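Local atomic coordinates of DUF411 domain-containing protein (PDB entry 6WIS), a protein that takes part in bacterial copper resistance and binds a cysteine-bridged cluster of four copper ions, so it probably handles copper directly. Residues A4-D10 with C54-I59; C15-W19 with V64-V68; D18-H22 with P95-M99; L23-F28 with A70-L74; I59-V64 with L76-A80. Residues are numbered along the deposited sequence.

Interaction 1 (A4-D10 with C54-I59). With CU (copper (II) ion), chain C; ZN (zinc ion), chain K; CU (copper (II) ion), chain D.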
# COMPACT_ATOMS: atom_id res chain seq x y z
N ALA A 4 6.75 2.63 11.94
CA ALA A 4 5.79 3.70 11.66
C ALA A 4 5.54 3.88 10.16
O ALA A 4 6.44 3.73 9.33
CB ALA A 4 6.27 5.04 12.26
N ILE A 5 4.29 4.22 9.81
CA ILE A 5 3.92 4.46 8.42
C ILE A 5 3.01 5.69 8.35
O ILE A 5 2.13 5.87 9.20
CB ILE A 5 3.28 3.21 7.77
CG1 ILE A 5 3.01 3.43 6.27
CG2 ILE A 5 2.02 2.75 8.53
CD1 ILE A 5 2.63 2.15 5.52
N ASP A 6 3.24 6.56 7.38
CA ASP A 6 2.38 7.72 7.16
C ASP A 6 1.51 7.50 5.93
O ASP A 6 2.01 7.17 4.86
CB ASP A 6 3.19 9.01 7.00
CG ASP A 6 2.30 10.27 7.07
OD1 ASP A 6 1.47 10.38 8.02
OD2 ASP A 6 2.44 11.13 6.17
N VAL A 7 0.20 7.69 6.08
CA VAL A 7 -0.77 7.32 5.05
C VAL A 7 -1.48 8.58 4.54
O VAL A 7 -2.06 9.34 5.33
CB VAL A 7 -1.78 6.29 5.57
CG1 VAL A 7 -2.79 5.93 4.47
CG2 VAL A 7 -1.02 5.04 6.06
N HIS A 8 -1.44 8.78 3.23
CA HIS A 8 -2.25 9.78 2.53
C HIS A 8 -3.41 9.03 1.88
O HIS A 8 -3.17 8.14 1.06
CB HIS A 8 -1.45 10.52 1.46
CG HIS A 8 -0.04 10.84 1.86
ND1 HIS A 8 0.38 12.13 2.14
CD2 HIS A 8 1.05 10.05 2.02
CE1 HIS A 8 1.66 12.11 2.46
NE2 HIS A 8 2.09 10.86 2.40
N ARG A 9 -4.65 9.36 2.26
CA ARG A 9 -5.78 8.55 1.82
C ARG A 9 -6.87 9.39 1.17
O ARG A 9 -7.06 10.57 1.51
CB ARG A 9 -6.36 7.73 2.98
CG ARG A 9 -6.84 8.56 4.17
CD ARG A 9 -7.54 7.68 5.20
NE ARG A 9 -7.75 8.36 6.47
CZ ARG A 9 -8.89 8.93 6.86
NH1 ARG A 9 -9.96 8.92 6.08
NH2 ARG A 9 -8.96 9.51 8.06
N ASP A 10 -7.59 8.76 0.25
CA ASP A 10 -8.73 9.37 -0.43
C ASP A 10 -9.78 9.82 0.57
O ASP A 10 -10.01 9.18 1.60
CB ASP A 10 -9.35 8.37 -1.39
CG ASP A 10 -8.66 8.35 -2.73
OD1 ASP A 10 -7.71 9.15 -2.92
OD2 ASP A 10 -9.06 7.55 -3.60
N CYS A 54 -6.38 3.70 -3.77
CA CYS A 54 -7.16 4.67 -3.00
C CYS A 54 -6.36 5.36 -1.89
O CYS A 54 -6.87 6.31 -1.27
CB CYS A 54 -8.36 3.94 -2.39
SG CYS A 54 -7.81 2.37 -1.60
N HIS A 55 -5.16 4.89 -1.59
CA HIS A 55 -4.35 5.54 -0.57
C HIS A 55 -2.88 5.25 -0.87
O HIS A 55 -2.55 4.31 -1.59
CB HIS A 55 -4.71 5.04 0.85
CG HIS A 55 -4.40 3.59 1.08
ND1 HIS A 55 -5.38 2.62 1.17
CD2 HIS A 55 -3.22 2.94 1.22
CE1 HIS A 55 -4.82 1.44 1.36
NE2 HIS A 55 -3.50 1.60 1.37
N THR A 56 -1.99 6.06 -0.28
CA THR A 56 -0.55 5.90 -0.48
C THR A 56 0.12 6.02 0.89
O THR A 56 -0.02 7.05 1.55
CB THR A 56 0.02 6.95 -1.43
OG1 THR A 56 -0.70 6.93 -2.68
CG2 THR A 56 1.50 6.66 -1.70
N GLY A 57 0.81 4.95 1.33
CA GLY A 57 1.59 4.99 2.56
C GLY A 57 3.06 5.24 2.26
O GLY A 57 3.52 5.01 1.15
N VAL A 58 3.79 5.74 3.26
CA VAL A 58 5.24 5.96 3.14
C VAL A 58 5.91 5.39 4.37
O VAL A 58 5.57 5.76 5.50
CB VAL A 58 5.62 7.45 2.98
CG1 VAL A 58 7.13 7.57 2.66
CG2 VAL A 58 4.81 8.11 1.85
N ILE A 59 6.85 4.48 4.17
CA ILE A 59 7.55 3.89 5.30
C ILE A 59 9.03 3.85 4.95
O ILE A 59 9.40 3.30 3.91
CB ILE A 59 7.03 2.48 5.69
CG1 ILE A 59 7.87 1.90 6.84
CG2 ILE A 59 7.00 1.51 4.47
CD1 ILE A 59 7.12 0.85 7.68
CU CU C . -7.35 3.22 0.44
ZN ZN K . -0.85 13.81 2.10
CU CU D . -9.28 1.24 -0.26
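Two antiparallel strands of the mixed sheet pair here: strand 4-9, flanked on its other edge by strand 29-34, runs against strand 55-59, with segment axes 4.5 Å apart at closest and N-to-C directions 156° apart. Two hydrogen-bonded pairs set the register. At the first, Asp6 N donates to Val58 O (3.1 Å) and Val58 N to Asp6 O (2.8 Å); at the second, His8 N to Thr56 O (2.8 Å) and Thr56 N to His8 O (2.7 Å). The non-hydrogen-bonded pairs Val7-Gly57 and Arg9-His55 lie between and beyond them, their CA atoms 4.1 Å apart in both. Past the strand, Asp10 N reaches Cys54 O at 3.0 Å. At Gly57 a CB would clash with Ile5 CD1, so glycine suits the close approach. Ile5 CG1 packs on Ile59 CB at 4.2 Å. Each face contributes a ligand to a different metal site. On the face of Asp6, His8, Thr56 and Val58, His8 ND1 holds a zinc ion at 2.1 Å, completed by His33 and Glu35. On the face of Val7 and Arg9, His55 ND1 binds a copper ion at 2.2 Å, and Cys54 SG, just before the strand, bridges that ion and a second copper, each at 2.3 Å. The antiparallel pair thus brings Cys54 and His55 to the cysteine-bridged copper cluster, beside Cys15 and Cys16 of helix 14-24.

Interaction 2 (C15-W19 with V64-V68). With CU (copper (II) ion), chain E; CU (copper (II) ion), chain D; CU (copper (II) ion), chain C; ZN (zinc ion), chain J.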
# COMPACT_ATOMS: atom_id res chain seq x y z
N CYS A 15 -12.52 1.79 3.22
CA CYS A 15 -11.53 0.71 3.17
C CYS A 15 -10.14 1.18 3.61
O CYS A 15 -9.41 0.42 4.26
CB CYS A 15 -11.48 0.11 1.77
SG CYS A 15 -11.39 1.42 0.52
N CYS A 16 -9.75 2.41 3.26
CA CYS A 16 -8.47 2.94 3.72
C CYS A 16 -8.37 2.93 5.24
O CYS A 16 -7.33 2.57 5.80
CB CYS A 16 -8.24 4.38 3.22
SG CYS A 16 -8.55 4.72 1.46
N LYS A 17 -9.43 3.35 5.92
CA LYS A 17 -9.44 3.37 7.38
C LYS A 17 -9.40 1.96 7.96
O LYS A 17 -8.79 1.74 9.01
CB LYS A 17 -10.70 4.11 7.88
CG LYS A 17 -10.69 5.63 7.60
CD LYS A 17 -12.05 6.28 7.92
N ASP A 18 -10.05 1.00 7.30
CA ASP A 18 -9.99 -0.39 7.73
C ASP A 18 -8.58 -0.95 7.55
O ASP A 18 -8.06 -1.65 8.43
CB ASP A 18 -11.03 -1.21 6.93
CG ASP A 18 -11.21 -2.66 7.45
OD1 ASP A 18 -10.89 -2.97 8.60
OD2 ASP A 18 -11.71 -3.50 6.70
N TRP A 19 -7.95 -0.67 6.41
CA TRP A 19 -6.56 -1.09 6.21
C TRP A 19 -5.64 -0.52 7.30
O TRP A 19 -4.78 -1.24 7.84
CB TRP A 19 -6.10 -0.65 4.83
CG TRP A 19 -4.73 -1.00 4.45
CD1 TRP A 19 -4.26 -2.23 4.09
CD2 TRP A 19 -3.62 -0.09 4.32
NE1 TRP A 19 -2.91 -2.15 3.76
CE2 TRP A 19 -2.51 -0.84 3.87
CE3 TRP A 19 -3.46 1.29 4.53
CZ2 TRP A 19 -1.26 -0.25 3.62
CZ3 TRP A 19 -2.21 1.88 4.28
CH2 TRP A 19 -1.13 1.10 3.85
N VAL A 64 3.88 2.60 -0.36
CA VAL A 64 3.02 1.43 -0.16
C VAL A 64 1.69 1.85 -0.77
O VAL A 64 0.96 2.66 -0.19
CB VAL A 64 2.85 1.07 1.32
CG1 VAL A 64 1.88 -0.11 1.49
CG2 VAL A 64 4.25 0.76 1.99
N GLU A 65 1.40 1.38 -1.98
CA GLU A 65 0.25 1.84 -2.74
C GLU A 65 -0.88 0.84 -2.57
O GLU A 65 -0.75 -0.32 -2.96
CB GLU A 65 0.60 2.02 -4.21
CG GLU A 65 -0.53 2.59 -5.07
CD GLU A 65 -0.84 4.05 -4.73
OE1 GLU A 65 -0.02 4.66 -4.01
OE2 GLU A 65 -1.89 4.59 -5.19
N GLY A 66 -1.98 1.27 -1.97
CA GLY A 66 -3.11 0.38 -1.87
C GLY A 66 -3.05 -0.63 -0.72
O GLY A 66 -2.31 -0.50 0.26
N HIS A 67 -3.90 -1.64 -0.86
CA HIS A 67 -4.18 -2.58 0.23
C HIS A 67 -3.13 -3.69 0.31
O HIS A 67 -3.42 -4.88 0.20
CB HIS A 67 -5.60 -3.12 0.04
CG HIS A 67 -6.65 -2.08 0.30
ND1 HIS A 67 -7.24 -1.91 1.53
CD2 HIS A 67 -7.18 -1.12 -0.50
CE1 HIS A 67 -8.09 -0.90 1.48
NE2 HIS A 67 -8.07 -0.40 0.26
N VAL A 68 -1.88 -3.27 0.54
CA VAL A 68 -0.76 -4.22 0.71
C VAL A 68 -0.86 -4.88 2.09
O VAL A 68 -0.98 -4.16 3.10
CB VAL A 68 0.58 -3.50 0.57
CG1 VAL A 68 1.73 -4.52 0.70
CG2 VAL A 68 0.69 -2.72 -0.78
CU CU E . -10.25 3.27 1.39
CU CU D . -9.28 1.24 -0.26
CU CU C . -7.35 3.22 0.44
ZN ZN J . -10.90 -5.20 8.04
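One turn of helix 14-24 faces the end of strand 62-65 and the loop that follows it; the nearest CA pair, Trp19 and His67, is 6.6 Å apart. The helical turn is marked by Trp19 N donating to Cys15 O at 2.8 Å. Opposite it, Gly66 has positive phi (82°), where a CB would jam against the preceding carbonyl, and His67 centres an inverse gamma turn. Trp19 NE1 donates to Val68 O (2.9 Å, 169° at the hydrogen), Gly66 O lies over one face of the indole, 3.5 Å from Trp19 CZ2, and CZ2 also meets Val64 CG1 at 3.8 Å. His67 CA makes an off-centre CH-pi contact, 4.1 Å from the centroid of the five-membered ring of Trp19. The CA-to-CB bond of His67 points away from the helix, yet its ring brings CE1 to 3.3 Å from Cys15 O. NE2 of His67 and SG of Cys15 share a copper ion, at 2.1 and 2.3 Å, with Cys54 as third ligand, while His67 ND1 is hydrogen-bonded to the carbonyl of Pro95. A second copper takes Cys15 SG (2.3 Å), Cys16 SG (2.2 Å) and Cys16 N (2.1 Å), with Cys13 completing its site. Thiolate and imidazole on one copper thus tie helix 14-24 to this loop through the metal, Cys15 bridging coppers as in a cysteine-bridged cluster.

Interaction 3 (D18-H22 with P95-M99). With ZN (zinc ion), chain J; CU (copper (II) ion), chain F; GOL (glycerol), chain I.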
# COMPACT_ATOMS: atom_id res chain seq x y z
N ASP A 18 -10.05 1.00 7.30
CA ASP A 18 -9.99 -0.39 7.73
C ASP A 18 -8.58 -0.95 7.55
O ASP A 18 -8.06 -1.65 8.43
CB ASP A 18 -11.03 -1.21 6.93
CG ASP A 18 -11.21 -2.66 7.45
OD1 ASP A 18 -10.89 -2.97 8.60
OD2 ASP A 18 -11.71 -3.50 6.70
N TRP A 19 -7.95 -0.67 6.41
CA TRP A 19 -6.56 -1.09 6.21
C TRP A 19 -5.64 -0.52 7.30
O TRP A 19 -4.78 -1.24 7.84
CB TRP A 19 -6.10 -0.65 4.83
CG TRP A 19 -4.73 -1.00 4.45
CD1 TRP A 19 -4.26 -2.23 4.09
CD2 TRP A 19 -3.62 -0.09 4.32
NE1 TRP A 19 -2.91 -2.15 3.76
CE2 TRP A 19 -2.51 -0.84 3.87
CE3 TRP A 19 -3.46 1.29 4.53
CZ2 TRP A 19 -1.26 -0.25 3.62
CZ3 TRP A 19 -2.21 1.88 4.28
CH2 TRP A 19 -1.13 1.10 3.85
N ILE A 20 -5.83 0.75 7.66
CA ILE A 20 -5.05 1.33 8.75
C ILE A 20 -5.26 0.53 10.04
O ILE A 20 -4.32 0.29 10.80
CB ILE A 20 -5.42 2.82 8.91
CG1 ILE A 20 -4.85 3.61 7.73
CG2 ILE A 20 -4.96 3.36 10.26
CD1 ILE A 20 -5.29 5.09 7.70
N LYS A 21 -6.49 0.07 10.28
CA LYS A 21 -6.75 -0.67 11.52
C LYS A 21 -6.07 -2.04 11.51
O LYS A 21 -5.56 -2.48 12.54
CB LYS A 21 -8.26 -0.78 11.78
CG LYS A 21 -8.85 0.53 12.29
CD LYS A 21 -10.37 0.52 12.47
CE LYS A 21 -10.78 -0.40 13.61
NZ LYS A 21 -12.22 -0.28 13.99
N HIS A 22 -5.99 -2.68 10.34
CA HIS A 22 -5.23 -3.93 10.21
C HIS A 22 -3.74 -3.72 10.45
O HIS A 22 -3.07 -4.58 11.04
CB HIS A 22 -5.45 -4.55 8.81
CG HIS A 22 -6.81 -5.15 8.61
ND1 HIS A 22 -7.01 -6.51 8.51
CD2 HIS A 22 -8.03 -4.58 8.48
CE1 HIS A 22 -8.29 -6.75 8.32
NE2 HIS A 22 -8.93 -5.60 8.30
N PRO A 95 -6.54 -6.86 2.46
CA PRO A 95 -6.77 -6.36 3.83
C PRO A 95 -7.36 -4.96 3.83
O PRO A 95 -6.84 -4.05 3.17
CB PRO A 95 -5.38 -6.39 4.48
CG PRO A 95 -4.52 -7.23 3.59
CD PRO A 95 -5.12 -7.23 2.22
N GLY A 96 -8.44 -4.78 4.58
CA GLY A 96 -9.18 -3.54 4.56
C GLY A 96 -10.24 -3.47 3.48
O GLY A 96 -11.09 -2.58 3.53
N MSE A 97 -10.24 -4.41 2.54
CA MSE A 97 -11.24 -4.51 1.47
C MSE A 97 -11.96 -5.87 1.58
O MSE A 97 -12.54 -6.35 0.62
CB MSE A 97 -10.57 -4.38 0.09
CG MSE A 97 -10.43 -2.90 -0.49
SE MSE A 97 -12.18 -2.01 -0.74
CE MSE A 97 -12.84 -3.31 -2.07
N GLU A 98 -11.90 -6.52 2.73
CA GLU A 98 -12.43 -7.88 2.78
C GLU A 98 -13.95 -7.85 2.95
O GLU A 98 -14.49 -7.05 3.73
CB GLU A 98 -11.75 -8.69 3.89
CG GLU A 98 -12.22 -8.42 5.28
CD GLU A 98 -11.65 -7.15 5.88
OE1 GLU A 98 -10.89 -6.38 5.23
OE2 GLU A 98 -12.00 -6.94 7.05
N MSE A 99 -14.64 -8.67 2.17
CA MSE A 99 -16.10 -8.73 2.21
C MSE A 99 -16.59 -10.18 2.07
O MSE A 99 -17.17 -10.54 1.04
CB MSE A 99 -16.69 -7.86 1.10
CG MSE A 99 -16.30 -6.40 1.19
SE MSE A 99 -17.01 -5.27 -0.18
CE MSE A 99 -16.03 -3.70 0.32
ZN ZN J . -10.90 -5.20 8.04
CU CU F . -11.99 0.29 -1.44
C1 GOL I . -15.37 -0.97 3.28
O1 GOL I . -15.50 0.12 4.17
C2 GOL I . -14.27 -1.84 3.91
O2 GOL I . -14.34 -1.81 5.29
C3 GOL I . -14.50 -3.27 3.39
O3 GOL I . -13.74 -4.08 4.26
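A zinc site joins helix 14-24 to the loop between strands 84-86 and 106-111, next to the copper cluster. Asp18 and His22, one helical turn apart and linked by a 3.0 Å bond from His22 N to Asp18 O, offer their ligand atoms on the same side of the helix. Asp18 binds zinc through both carboxylate oxygens, OD1 and OD2 each at 2.3 Å; His22 NE2 follows at 2.0 Å, and Glu98 OE2, from the loop, at 2.3 Å. The two carboxylates approach closely, with Asp18 OD2 3.3 Å from Glu98 OE1, a spacing of two acceptors that makes sense beside a shared cation. The backbone comes nearest at Gly96, whose CA lies 3.9 Å from Trp19 CA and 3.3 Å from Asp18 OD2. A CB there would clash with Trp19 N, and its backbone angles (phi 87°) also disfavour a side chain. Gly96 N lies over one face of the His22 ring, and donates a weak 3.0 Å bond to Glu98 OE1. Pro95 O meets the edge of the indole, 3.3 Å from Trp19 CD1. Between Gly96 and Glu98, Met97, a selenomethionine here, points away from the helix and binds a copper ion through SE at 2.4 Å, a site it shares with Cys15 and Met90. Two ligands one turn apart on a helix plus a third from a distant loop form a common design of zinc site.

Interaction 4 (L23-F28 with A70-L74). With ZN (zinc ion), chain M.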
# COMPACT_ATOMS: atom_id res chain seq x y z
N LEU A 23 -3.19 -2.61 9.95
CA LEU A 23 -1.78 -2.31 10.21
C LEU A 23 -1.53 -2.11 11.69
O LEU A 23 -0.56 -2.63 12.25
CB LEU A 23 -1.33 -1.07 9.42
CG LEU A 23 -1.35 -1.15 7.89
CD1 LEU A 23 -0.76 0.11 7.30
CD2 LEU A 23 -0.60 -2.38 7.40
N GLU A 24 -2.39 -1.32 12.34
CA GLU A 24 -2.26 -1.07 13.78
C GLU A 24 -2.31 -2.37 14.57
O GLU A 24 -1.51 -2.57 15.49
CB GLU A 24 -3.37 -0.12 14.24
CG GLU A 24 -3.25 1.25 13.65
CD GLU A 24 -4.33 2.18 14.15
OE1 GLU A 24 -5.47 1.71 14.38
OE2 GLU A 24 -4.03 3.37 14.31
N ALA A 25 -3.26 -3.25 14.25
CA ALA A 25 -3.32 -4.57 14.85
C ALA A 25 -2.10 -5.41 14.53
O ALA A 25 -1.89 -6.44 15.17
CB ALA A 25 -4.59 -5.32 14.41
N ASN A 26 -1.30 -5.02 13.54
CA ASN A 26 -0.05 -5.71 13.26
C ASN A 26 1.15 -5.01 13.87
O ASN A 26 2.29 -5.39 13.59
CB ASN A 26 0.12 -5.88 11.75
CG ASN A 26 -0.66 -7.05 11.21
OD1 ASN A 26 -0.20 -8.19 11.30
ND2 ASN A 26 -1.87 -6.79 10.69
N GLY A 27 0.93 -4.00 14.71
CA GLY A 27 2.02 -3.34 15.40
C GLY A 27 2.55 -2.07 14.76
O GLY A 27 3.45 -1.44 15.34
N PHE A 28 2.04 -1.68 13.59
CA PHE A 28 2.49 -0.43 12.99
C PHE A 28 1.94 0.77 13.76
O PHE A 28 0.76 0.81 14.12
CB PHE A 28 2.02 -0.31 11.54
CG PHE A 28 2.74 -1.22 10.57
CD1 PHE A 28 2.48 -2.57 10.54
CD2 PHE A 28 3.63 -0.69 9.66
CE1 PHE A 28 3.11 -3.39 9.63
CE2 PHE A 28 4.28 -1.51 8.76
CZ PHE A 28 4.01 -2.86 8.74
N ALA A 70 0.25 -6.44 5.65
CA ALA A 70 1.33 -6.06 6.56
C ALA A 70 2.60 -6.88 6.32
O ALA A 70 3.71 -6.33 6.28
CB ALA A 70 0.87 -6.21 8.01
N ALA A 71 2.46 -8.20 6.16
CA ALA A 71 3.63 -9.07 5.97
C ALA A 71 4.41 -8.72 4.71
O ALA A 71 5.64 -8.86 4.67
CB ALA A 71 3.21 -10.54 5.92
N ASP A 72 3.73 -8.25 3.67
CA ASP A 72 4.44 -7.87 2.46
C ASP A 72 5.07 -6.50 2.57
O ASP A 72 6.05 -6.23 1.87
CB ASP A 72 3.50 -7.93 1.25
CG ASP A 72 2.89 -9.31 1.09
OD1 ASP A 72 3.63 -10.30 1.25
OD2 ASP A 72 1.67 -9.44 0.82
N ILE A 73 4.55 -5.63 3.45
CA ILE A 73 5.24 -4.38 3.75
C ILE A 73 6.58 -4.68 4.42
O ILE A 73 7.60 -4.05 4.11
CB ILE A 73 4.36 -3.46 4.61
CG1 ILE A 73 3.10 -3.00 3.85
CG2 ILE A 73 5.14 -2.20 5.01
CD1 ILE A 73 2.14 -2.11 4.76
N LEU A 74 6.61 -5.68 5.31
CA LEU A 74 7.88 -6.08 5.93
C LEU A 74 8.87 -6.60 4.87
O LEU A 74 10.07 -6.28 4.93
CB LEU A 74 7.66 -7.14 7.02
CG LEU A 74 6.70 -6.83 8.20
CD1 LEU A 74 6.57 -8.04 9.17
CD2 LEU A 74 7.08 -5.55 8.97
ZN ZN M . -6.35 4.40 14.35
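Leu23 belongs to the last turn of helix 14-24, which a Schellman motif ends before the chain enters strand 29-34; the contact is apolar packing of that helix terminus on the start of helix 70-77. Leu23 CD2 reaches Ile73 CD1 at 3.8 Å and Ala70 CB at 4.1 Å, while Leu23 O accepts from both Asn26 N (2.8 Å) and Phe28 N (3.1 Å). Glu24, out of reach of 70-74, opens a type I turn to Gly27 and binds a zinc ion through OE2 at 2.5 Å. Asn26 directs its CA-to-CB bond toward helix 70-77, and its CG lies 3.6 Å from Ala70 CB; its ND2 is hydrogen-bonded to the carbonyl of His22. Gly27 is the C-prime residue of the motif. Its positive phi (96°) reverses the chain, and its N donates to Glu24 O at 2.9 Å alongside the Phe28 N to Leu23 O bond, the pair of bonds that defines a Schellman ending. The reversal delivers Phe28 to the interface, where its ring is buried against three residues of helix 70-77, near Ile5 and Leu3. Small Ala70 allows the closest backbone approach, 6.1 Å between its CA and that of Leu23. Around the ring of Phe28, CE1 meets Ala70 CB and CE2 meets Ile73 CG2, each at 3.9 Å, and CZ meets Leu74 CD2 at 4.1 Å.

Interaction 5 (I59-V64 with L76-A80). With ZN (zinc ion), chain N.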
# COMPACT_ATOMS: atom_id res chain seq x y z
N ILE A 59 6.85 4.48 4.17
CA ILE A 59 7.55 3.89 5.30
C ILE A 59 9.03 3.85 4.95
O ILE A 59 9.40 3.30 3.91
CB ILE A 59 7.03 2.48 5.69
CG1 ILE A 59 7.87 1.90 6.84
CG2 ILE A 59 7.00 1.51 4.47
CD1 ILE A 59 7.12 0.85 7.68
N ASP A 60 9.85 4.47 5.79
CA ASP A 60 11.31 4.45 5.64
C ASP A 60 11.72 4.77 4.21
O ASP A 60 12.62 4.16 3.64
CB ASP A 60 11.88 3.10 6.11
CG ASP A 60 11.64 2.85 7.61
OD1 ASP A 60 11.93 3.74 8.45
OD2 ASP A 60 11.14 1.76 7.96
N GLY A 61 11.00 5.72 3.61
CA GLY A 61 11.32 6.22 2.30
C GLY A 61 10.65 5.52 1.13
O GLY A 61 10.72 6.03 0.00
N LYS A 62 10.00 4.37 1.34
CA LYS A 62 9.41 3.61 0.24
C LYS A 62 7.89 3.76 0.26
O LYS A 62 7.29 3.93 1.33
CB LYS A 62 9.80 2.14 0.36
CG LYS A 62 11.30 1.92 0.59
CD LYS A 62 11.65 0.44 0.55
CE LYS A 62 13.18 0.25 0.63
NZ LYS A 62 13.47 -1.18 0.38
N PHE A 63 7.27 3.71 -0.92
CA PHE A 63 5.82 3.89 -0.99
C PHE A 63 5.10 2.54 -0.89
O PHE A 63 5.61 1.50 -1.29
CB PHE A 63 5.39 4.63 -2.27
CG PHE A 63 5.61 3.89 -3.57
CD1 PHE A 63 4.76 2.86 -3.97
CD2 PHE A 63 6.64 4.28 -4.43
CE1 PHE A 63 4.97 2.21 -5.16
CE2 PHE A 63 6.84 3.64 -5.63
CZ PHE A 63 6.01 2.61 -6.00
N VAL A 64 3.88 2.60 -0.36
CA VAL A 64 3.02 1.43 -0.16
C VAL A 64 1.69 1.85 -0.77
O VAL A 64 0.96 2.66 -0.19
CB VAL A 64 2.85 1.07 1.32
CG1 VAL A 64 1.88 -0.11 1.49
CG2 VAL A 64 4.25 0.76 1.99
N LEU A 76 8.93 -5.68 1.71
CA LEU A 76 9.35 -4.47 1.01
C LEU A 76 10.50 -3.79 1.74
O LEU A 76 11.49 -3.39 1.11
CB LEU A 76 8.15 -3.52 0.87
CG LEU A 76 8.44 -2.11 0.36
CD1 LEU A 76 8.99 -2.17 -1.08
CD2 LEU A 76 7.16 -1.24 0.43
N ARG A 77 10.39 -3.67 3.06
CA ARG A 77 11.40 -2.96 3.85
C ARG A 77 12.77 -3.60 3.73
O ARG A 77 13.78 -2.89 3.79
CB ARG A 77 10.98 -2.92 5.31
CG ARG A 77 9.82 -2.01 5.57
CD ARG A 77 9.54 -1.83 7.05
NE ARG A 77 10.51 -0.98 7.73
CZ ARG A 77 11.34 -1.41 8.67
NH1 ARG A 77 11.33 -2.69 9.03
NH2 ARG A 77 12.19 -0.58 9.25
N GLU A 78 12.84 -4.92 3.57
CA GLU A 78 14.13 -5.59 3.58
C GLU A 78 14.70 -5.85 2.19
O GLU A 78 15.76 -6.47 2.10
CB GLU A 78 14.03 -6.88 4.39
CG GLU A 78 13.31 -8.03 3.76
CD GLU A 78 12.87 -9.04 4.81
OE1 GLU A 78 12.88 -8.67 6.01
OE2 GLU A 78 12.53 -10.18 4.45
N ARG A 79 14.07 -5.37 1.13
CA ARG A 79 14.60 -5.55 -0.22
C ARG A 79 15.21 -4.23 -0.66
O ARG A 79 14.50 -3.29 -1.04
CB ARG A 79 13.51 -6.03 -1.18
CG ARG A 79 13.03 -7.46 -0.91
CD ARG A 79 13.76 -8.46 -1.82
NE ARG A 79 13.80 -7.96 -3.19
CZ ARG A 79 12.94 -8.30 -4.15
NH1 ARG A 79 11.97 -9.18 -3.90
NH2 ARG A 79 13.05 -7.76 -5.36
N ALA A 80 16.55 -4.16 -0.60
CA ALA A 80 17.25 -2.92 -0.92
C ALA A 80 17.06 -2.50 -2.37
O ALA A 80 17.24 -1.32 -2.69
CB ALA A 80 18.74 -3.07 -0.63
ZN ZN N . 12.40 -11.23 6.37
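A salt bridge between Asp60 and Arg77 leads this contact: one carboxylate oxygen, Asp60 OD2, accepts from Arg77 NE at 2.8 Å and from Arg77 NH2 at 2.9 Å, with angles at the hydrogens of 146° and 141°. The acceptor lies near the plane of the guanidinium, at its edge. Lys62 makes the second polar link, its NZ donating to Leu76 O at 3.1 Å. Lys62 NZ is also 2.7 Å from Arg79 O and is hydrogen-bonded to the carbonyl of Leu82, so the extended lysine brings its charge to carbonyls around the end of helix 70-77. Both anchors come from a tight type I' turn, Ile59 to Lys62, closed by Lys62 N to Ile59 O (2.8 Å) and Ile59 N to Lys62 O (2.9 Å). Asp60 and Gly61 both have positive phi (48° and 91°), as this turn requires. Next to the salt bridge, Ile59 CD1 packs on the aliphatic Arg77 CD at 3.7 Å. The CA-to-CB bond of Leu76 points toward 59-64, and Leu76 CD2 lies 3.9 Å from Val64 CG2 and 3.6 Å from Phe63 O. Lys62 CD and Leu76 CD1, 4.1 Å apart, continue this packing. The turn is the beta hairpin connection between strands 55-59 and 62-65, and the helix end it meets belongs to the beta-alpha-beta unit of strand 62-65, helix 70-77 and strand 84-86.

From the N terminus, interaction 1 pairs strand 4-9 with strand 55-59, closing a loop that contains helix 14-24, strand 29-34 and helix 38-45. Interactions 2 and 3 both start on helix 14-24, sharing Asp18 and Trp19, and reach forward to 64-68 and 95-99; each crosses interaction 1. Interaction 4 begins at the end of that helix and crosses interactions 1 and 2, but lies within the span of interaction 3. Interaction 5, a short closure, follows interaction 1 in series, shares Ile59 with it, crosses interactions 2 and 4 and, like interaction 4, falls within interaction 3's span. Ile73 touches Trp19 and Val64, connecting both helices with the sheet, while interactions 1, 2 and 3 gather copper ligands.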